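Local atomic coordinates of mitochondrial enolase superfamily member 1 (Homo sapiens, PDB entry 4A35), a protein that catalyses the magnesium-dependent dehydration of L-fuconate to 2-keto-3-deoxy-L-fuconate, a step in the breakdown of L-fucose. Residues A[97-100]-A[101-104]; A[310-313]-A[314-318]. All coordinates share one frame; numbering follows the deposited sequence.

Interaction 1 (A[97-100]-A[101-104]); sequences TSDG and QLRW
An Asx turn, in which Asp99 takes up the backbone N-H of Gln101, joins the end of helix 89-97 to the 3-10 turn starting at Leu102, in the N-terminal domain of this enolase-superfamily enzyme. Asp99 OD1 receives two backbone N-H groups: Gln101 N at 3.0 Å, arriving on the anti side of the carboxylate, and Leu102 N at 2.9 Å, nearly straight at 172° but from above the carboxylate plane. CG anti to the backbone N (chi1 175°) brings OD1 up to these two amides, while OD2 is left to His76. The main chain adds a further bond, as Asp99 O accepts from Arg103 N at 2.9 Å. Beside the carboxylate, Leu102 CB packs against Asp99 CB at 3.8 Å, and the leucine continues onto Ala72 and Leu73. Arg103 folds back across the turn with a bend at chi3 (-46°), and its NH1 binds Gln254 and His30 of the second subunit. Ser98 OG, also gripped by Arg154, sits at the guanidinium edge, tilted from its plane, and accepts from Arg103 NE at 3.0 Å. One water links the same arginine to the end of the helix, donating to Thr97 O at 2.8 Å and accepting from Arg103 NH2 at 3.0 Å.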
ATOM      1  N   THR A  97      13.226  -2.823   2.703  1.00 17.83           N
ATOM      2  CA  THR A  97      12.109  -2.214   1.937  1.00 17.22           C
ATOM      3  C   THR A  97      12.157  -2.509   0.416  1.00 21.54           C
ATOM      4  O   THR A  97      11.156  -2.258  -0.277  1.00 19.91           O
ATOM      5  CB  THR A  97      12.110  -0.671   2.164  1.00 18.99           C
ATOM      6  OG1 THR A  97      13.355  -0.173   1.690  1.00 17.43           O
ATOM      7  CG2 THR A  97      11.826  -0.260   3.603  1.00 19.60           C
ATOM      8  N   SER A  98      13.339  -2.930  -0.107  1.00 18.12           N
ATOM      9  CA  SER A  98      13.490  -3.271  -1.518  1.00 18.00           C
ATOM     10  C   SER A  98      14.087  -4.673  -1.654  1.00 20.50           C
ATOM     11  O   SER A  98      14.922  -4.921  -2.534  1.00 19.10           O
ATOM     12  CB  SER A  98      14.318  -2.226  -2.258  1.00 18.37           C
ATOM     13  OG  SER A  98      14.049  -2.306  -3.651  1.00 18.21           O
ATOM     14  N   ASP A  99      13.636  -5.610  -0.798  1.00 17.62           N
ATOM     15  CA  ASP A  99      14.034  -7.032  -0.932  1.00 17.28           C
ATOM     16  C   ASP A  99      13.519  -7.493  -2.338  1.00 21.77           C
ATOM     17  O   ASP A  99      12.368  -7.236  -2.640  1.00 18.33           O
ATOM     18  CB  ASP A  99      13.396  -7.830   0.225  1.00 18.17           C
ATOM     19  CG  ASP A  99      13.628  -9.334   0.151  1.00 23.92           C
ATOM     20  OD1 ASP A  99      13.117  -9.964  -0.783  1.00 19.68           O
ATOM     21  OD2 ASP A  99      14.254  -9.881   1.073  1.00 28.99           O
ATOM     22  N   GLY A 100      14.379  -8.057  -3.199  1.00 19.32           N
ATOM     23  CA  GLY A 100      14.028  -8.414  -4.579  1.00 19.92           C
ATOM     24  C   GLY A 100      12.757  -9.228  -4.739  1.00 21.15           C
ATOM     25  O   GLY A 100      12.090  -9.109  -5.763  1.00 20.91           O
ATOM     26  N   GLN A 101      12.364 -10.007  -3.694  1.00 18.25           N
ATOM     27  CA  GLN A 101      11.093 -10.737  -3.758  1.00 18.09           C
ATOM     28  C   GLN A 101      10.024 -10.104  -2.846  1.00 19.95           C
ATOM     29  O   GLN A 101       8.903  -9.906  -3.304  1.00 18.78           O
ATOM     30  CB  GLN A 101      11.272 -12.219  -3.388  1.00 17.85           C
ATOM     31  CG  GLN A 101      12.153 -12.956  -4.405  1.00 18.40           C
ATOM     32  CD  GLN A 101      12.227 -14.450  -4.199  1.00 20.97           C
ATOM     33  OE1 GLN A 101      11.675 -15.015  -3.263  1.00 16.84           O
ATOM     34  NE2 GLN A 101      12.895 -15.147  -5.098  1.00 19.21           N
ATOM     35  N   LEU A 102      10.361  -9.802  -1.548  1.00 17.06           N
ATOM     36  CA  LEU A 102       9.358  -9.283  -0.612  1.00 16.94           C
ATOM     37  C   LEU A 102       8.813  -7.929  -1.031  1.00 18.33           C
ATOM     38  O   LEU A 102       7.685  -7.618  -0.688  1.00 19.74           O
ATOM     39  CB  LEU A 102       9.918  -9.185   0.833  1.00 17.80           C
ATOM     40  CG  LEU A 102      10.045 -10.486   1.585  1.00 23.85           C
ATOM     41  CD1 LEU A 102      10.835 -10.289   2.921  1.00 25.31           C
ATOM     42  CD2 LEU A 102       8.665 -11.114   1.869  1.00 24.42           C
ATOM     43  N   ARG A 103       9.573  -7.125  -1.782  1.00 17.09           N
ATOM     44  CA  ARG A 103       9.047  -5.790  -2.134  1.00 16.92           C
ATOM     45  C   ARG A 103       7.754  -5.916  -3.017  1.00 17.96           C
ATOM     46  O   ARG A 103       6.913  -5.015  -3.014  1.00 18.85           O
ATOM     47  CB  ARG A 103      10.130  -4.946  -2.874  1.00 16.76           C
ATOM     48  CG  ARG A 103      10.382  -5.420  -4.325  1.00 15.21           C
ATOM     49  CD  ARG A 103      11.544  -4.664  -5.006  1.00 15.38           C
ATOM     50  NE  ARG A 103      11.463  -3.210  -4.794  1.00 17.12           N
ATOM     51  CZ  ARG A 103      10.652  -2.393  -5.466  1.00 16.53           C
ATOM     52  NH1 ARG A 103       9.827  -2.877  -6.399  1.00 15.48           N
ATOM     53  NH2 ARG A 103      10.663  -1.090  -5.220  1.00 17.69           N
ATOM     54  N   TRP A 104       7.580  -7.048  -3.694  1.00 16.22           N
ATOM     55  CA  TRP A 104       6.398  -7.250  -4.548  1.00 15.70           C
ATOM     56  C   TRP A 104       5.113  -7.196  -3.706  1.00 17.96           C
ATOM     57  O   TRP A 104       4.072  -6.790  -4.226  1.00 18.48           O
ATOM     58  CB  TRP A 104       6.461  -8.633  -5.234  1.00 13.25           C
ATOM     59  CG  TRP A 104       5.426  -8.804  -6.328  1.00 14.20           C
ATOM     60  CD1 TRP A 104       4.221  -9.443  -6.225  1.00 17.17           C
ATOM     61  CD2 TRP A 104       5.522  -8.341  -7.670  1.00 15.19           C
ATOM     62  NE1 TRP A 104       3.548  -9.373  -7.419  1.00 17.58           N
ATOM     63  CE2 TRP A 104       4.339  -8.740  -8.339  1.00 18.91           C
ATOM     64  CE3 TRP A 104       6.505  -7.620  -8.388  1.00 17.35           C
ATOM     65  CZ2 TRP A 104       4.066  -8.360  -9.660  1.00 17.85           C
ATOM     66  CZ3 TRP A 104       6.269  -7.308  -9.718  1.00 19.49           C
ATOM     67  CH2 TRP A 104       5.075  -7.712 -10.356  1.00 19.58           C
TER
HETATM   68  O   HOH W   1      11.413  -0.427  -2.416  1.00 18.65           O

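Interaction 2 (A[310-313]-A[314-318]); sequences NRVI and FKQLL
Val312 and Gln316, one helical turn apart, lie side by side and point the same way, and the glutamine amide comes back to the carbonyl of Val312. Gln316 NE2 gives an N-H to Val312 O at 3.1 Å; the oxygen lies almost in the amide plane, yet the donor stands above the carbonyl plane. Gln316 N reaches Val312 O from the opposite face of its plane, at 3.2 Å, so a single carbonyl is clasped by both ends of one residue. The Gln316 chain is extended beyond CG (chi2 170°), and chi3 of 91° turns NE2 onto the carbonyl; Gln316 NE2 is 3.8 Å from Val312 CG1. The amide also bonds Asp283 O and Leu286 N of the second subunit. One residue further along, Ile313 and Leu317 meet at an angle, Ile313 CG2 to Leu317 CD1 at 4.2 Å. Asn310 is the N-cap: its OD1 accepts from Val312 N at 2.9 Å and weakly from Ile313 N. The Phe314 ring passes this N-cap carbonyl obliquely, its CD2 3.7 Å from Asn310 O. This helix opens the crossover between strands 301-304 and 325-326: Phe314 packs on Leu326 of strand 325-326 and on Val342 of helix 335-348, while Ile313, Gln316 and Leu317 lean on Ile285 of helix 285-295.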
ATOM      1  N   ASN A 310       4.035   6.003   2.573  1.00 16.84           N
ATOM      2  CA  ASN A 310       5.492   6.158   2.470  1.00 17.29           C
ATOM      3  C   ASN A 310       5.796   7.603   2.096  1.00 18.21           C
ATOM      4  O   ASN A 310       4.870   8.417   1.905  1.00 16.67           O
ATOM      5  CB  ASN A 310       6.141   5.116   1.515  1.00 19.55           C
ATOM      6  CG  ASN A 310       5.731   5.214   0.056  1.00 20.40           C
ATOM      7  OD1 ASN A 310       5.422   6.309  -0.444  1.00 15.34           O
ATOM      8  ND2 ASN A 310       5.638   4.064  -0.619  1.00 16.71           N
ATOM      9  N   ARG A 311       7.088   7.906   1.962  1.00 16.01           N
ATOM     10  CA  ARG A 311       7.583   9.267   1.711  1.00 15.61           C
ATOM     11  C   ARG A 311       7.191   9.774   0.299  1.00 18.44           C
ATOM     12  O   ARG A 311       7.220  10.987   0.080  1.00 16.48           O
ATOM     13  CB  ARG A 311       9.113   9.296   1.857  1.00 18.40           C
ATOM     14  CG  ARG A 311       9.859   8.394   0.840  1.00 18.58           C
ATOM     15  CD  ARG A 311      11.354   8.251   1.146  1.00 17.47           C
ATOM     16  NE  ARG A 311      12.022   7.415   0.141  1.00 19.91           N
ATOM     17  CZ  ARG A 311      11.904   6.087   0.048  1.00 23.62           C
ATOM     18  NH1 ARG A 311      11.209   5.407   0.951  1.00 21.29           N
ATOM     19  NH2 ARG A 311      12.459   5.440  -0.959  1.00 20.91           N
ATOM     20  N   VAL A 312       6.890   8.855  -0.655  1.00 15.69           N
ATOM     21  CA  VAL A 312       6.525   9.264  -2.041  1.00 15.49           C
ATOM     22  C   VAL A 312       5.167   9.958  -1.996  1.00 18.58           C
ATOM     23  O   VAL A 312       4.959  10.935  -2.694  1.00 18.05           O
ATOM     24  CB  VAL A 312       6.601   8.084  -3.066  1.00 19.16           C
ATOM     25  CG1 VAL A 312       6.272   8.512  -4.519  1.00 16.83           C
ATOM     26  CG2 VAL A 312       8.003   7.469  -3.027  1.00 18.94           C
ATOM     27  N   ILE A 313       4.238   9.455  -1.167  1.00 14.55           N
ATOM     28  CA  ILE A 313       2.922  10.069  -1.006  1.00 14.20           C
ATOM     29  C   ILE A 313       3.128  11.421  -0.337  1.00 17.23           C
ATOM     30  O   ILE A 313       2.543  12.385  -0.803  1.00 15.02           O
ATOM     31  CB  ILE A 313       1.922   9.157  -0.208  1.00 16.91           C
ATOM     32  CG1 ILE A 313       1.737   7.727  -0.915  1.00 17.37           C
ATOM     33  CG2 ILE A 313       0.536   9.882  -0.091  1.00 18.38           C
ATOM     34  CD1 ILE A 313       1.054   7.842  -2.381  1.00 14.01           C
ATOM     35  N   PHE A 314       3.895  11.486   0.770  1.00 16.40           N
ATOM     36  CA  PHE A 314       4.121  12.795   1.415  1.00 15.93           C
ATOM     37  C   PHE A 314       4.779  13.807   0.450  1.00 18.11           C
ATOM     38  O   PHE A 314       4.438  14.988   0.451  1.00 16.78           O
ATOM     39  CB  PHE A 314       4.961  12.647   2.667  1.00 15.41           C
ATOM     40  CG  PHE A 314       4.110  12.228   3.862  1.00 14.75           C
ATOM     41  CD1 PHE A 314       3.083  13.059   4.341  1.00 16.47           C
ATOM     42  CD2 PHE A 314       4.355  11.037   4.518  1.00 16.05           C
ATOM     43  CE1 PHE A 314       2.329  12.689   5.473  1.00 16.95           C
ATOM     44  CE2 PHE A 314       3.622  10.680   5.665  1.00 18.93           C
ATOM     45  CZ  PHE A 314       2.612  11.505   6.128  1.00 17.24           C
ATOM     46  N   LYS A 315       5.731  13.356  -0.342  1.00 15.69           N
ATOM     47  CA  LYS A 315       6.383  14.249  -1.297  1.00 15.64           C
ATOM     48  C   LYS A 315       5.359  14.904  -2.214  1.00 19.17           C
ATOM     49  O   LYS A 315       5.370  16.116  -2.380  1.00 18.24           O
ATOM     50  CB  LYS A 315       7.454  13.508  -2.127  1.00 16.37           C
ATOM     51  CG  LYS A 315       8.002  14.378  -3.293  1.00 17.73           C
ATOM     52  CD  LYS A 315       8.939  13.581  -4.167  1.00 21.45           C
ATOM     53  CE  LYS A 315       8.215  12.642  -5.162  1.00 18.54           C
ATOM     54  NZ  LYS A 315       9.115  12.299  -6.320  1.00 18.48           N
ATOM     55  N   GLN A 316       4.441  14.121  -2.747  1.00 13.94           N
ATOM     56  CA  GLN A 316       3.424  14.652  -3.686  1.00 14.09           C
ATOM     57  C   GLN A 316       2.421  15.525  -2.972  1.00 15.83           C
ATOM     58  O   GLN A 316       2.010  16.531  -3.545  1.00 17.04           O
ATOM     59  CB  GLN A 316       2.724  13.515  -4.432  1.00 13.42           C
ATOM     60  CG  GLN A 316       3.741  12.765  -5.376  1.00 15.97           C
ATOM     61  CD  GLN A 316       3.017  11.529  -5.856  1.00 19.54           C
ATOM     62  OE1 GLN A 316       2.373  11.580  -6.893  1.00 16.54           O
ATOM     63  NE2 GLN A 316       3.034  10.451  -5.046  1.00 18.08           N
ATOM     64  N   LEU A 317       2.066  15.188  -1.701  1.00 14.63           N
ATOM     65  CA  LEU A 317       1.172  16.070  -0.907  1.00 14.56           C
ATOM     66  C   LEU A 317       1.790  17.477  -0.750  1.00 17.69           C
ATOM     67  O   LEU A 317       1.091  18.487  -0.861  1.00 17.15           O
ATOM     68  CB  LEU A 317       0.918  15.472   0.508  1.00 14.68           C
ATOM     69  CG  LEU A 317       0.012  14.210   0.511  1.00 17.37           C
ATOM     70  CD1 LEU A 317       0.094  13.505   1.904  1.00 15.72           C
ATOM     71  CD2 LEU A 317      -1.482  14.586   0.127  1.00 20.03           C
ATOM     72  N   LEU A 318       3.114  17.527  -0.550  1.00 16.76           N
ATOM     73  CA  LEU A 318       3.856  18.794  -0.413  1.00 15.93           C
ATOM     74  C   LEU A 318       3.945  19.468  -1.813  1.00 18.83           C
ATOM     75  O   LEU A 318       3.724  20.663  -1.924  1.00 17.77           O
ATOM     76  CB  LEU A 318       5.240  18.532   0.186  1.00 15.51           C
ATOM     77  CG  LEU A 318       5.205  18.113   1.699  1.00 19.06           C
ATOM     78  CD1 LEU A 318       6.539  17.555   2.137  1.00 18.59           C
ATOM     79  CD2 LEU A 318       4.770  19.303   2.577  1.00 20.99           C
TER

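How the interactions relate
Interactions 1 and 2 belong to different domains, the N-terminal domain and the C-terminal barrel, with centres about 20 Å apart and nearest atoms about 6 Å apart without touching. Arg154 lies between them: its NH2 bonds Ser98 OG of interaction 1, and its backbone O accepts from Arg311 NH2 of interaction 2. Both also help build the dimer, through Gln101 and Arg103 in one and Lys315 and Gln316 in the other. Interaction 1 lies away from the magnesium and substrate sites. Interaction 2 is closer, with the Phe314 side chain about 7 Å from that of the magnesium ligand Glu306 and about 11 Å from a bound magnesium ion.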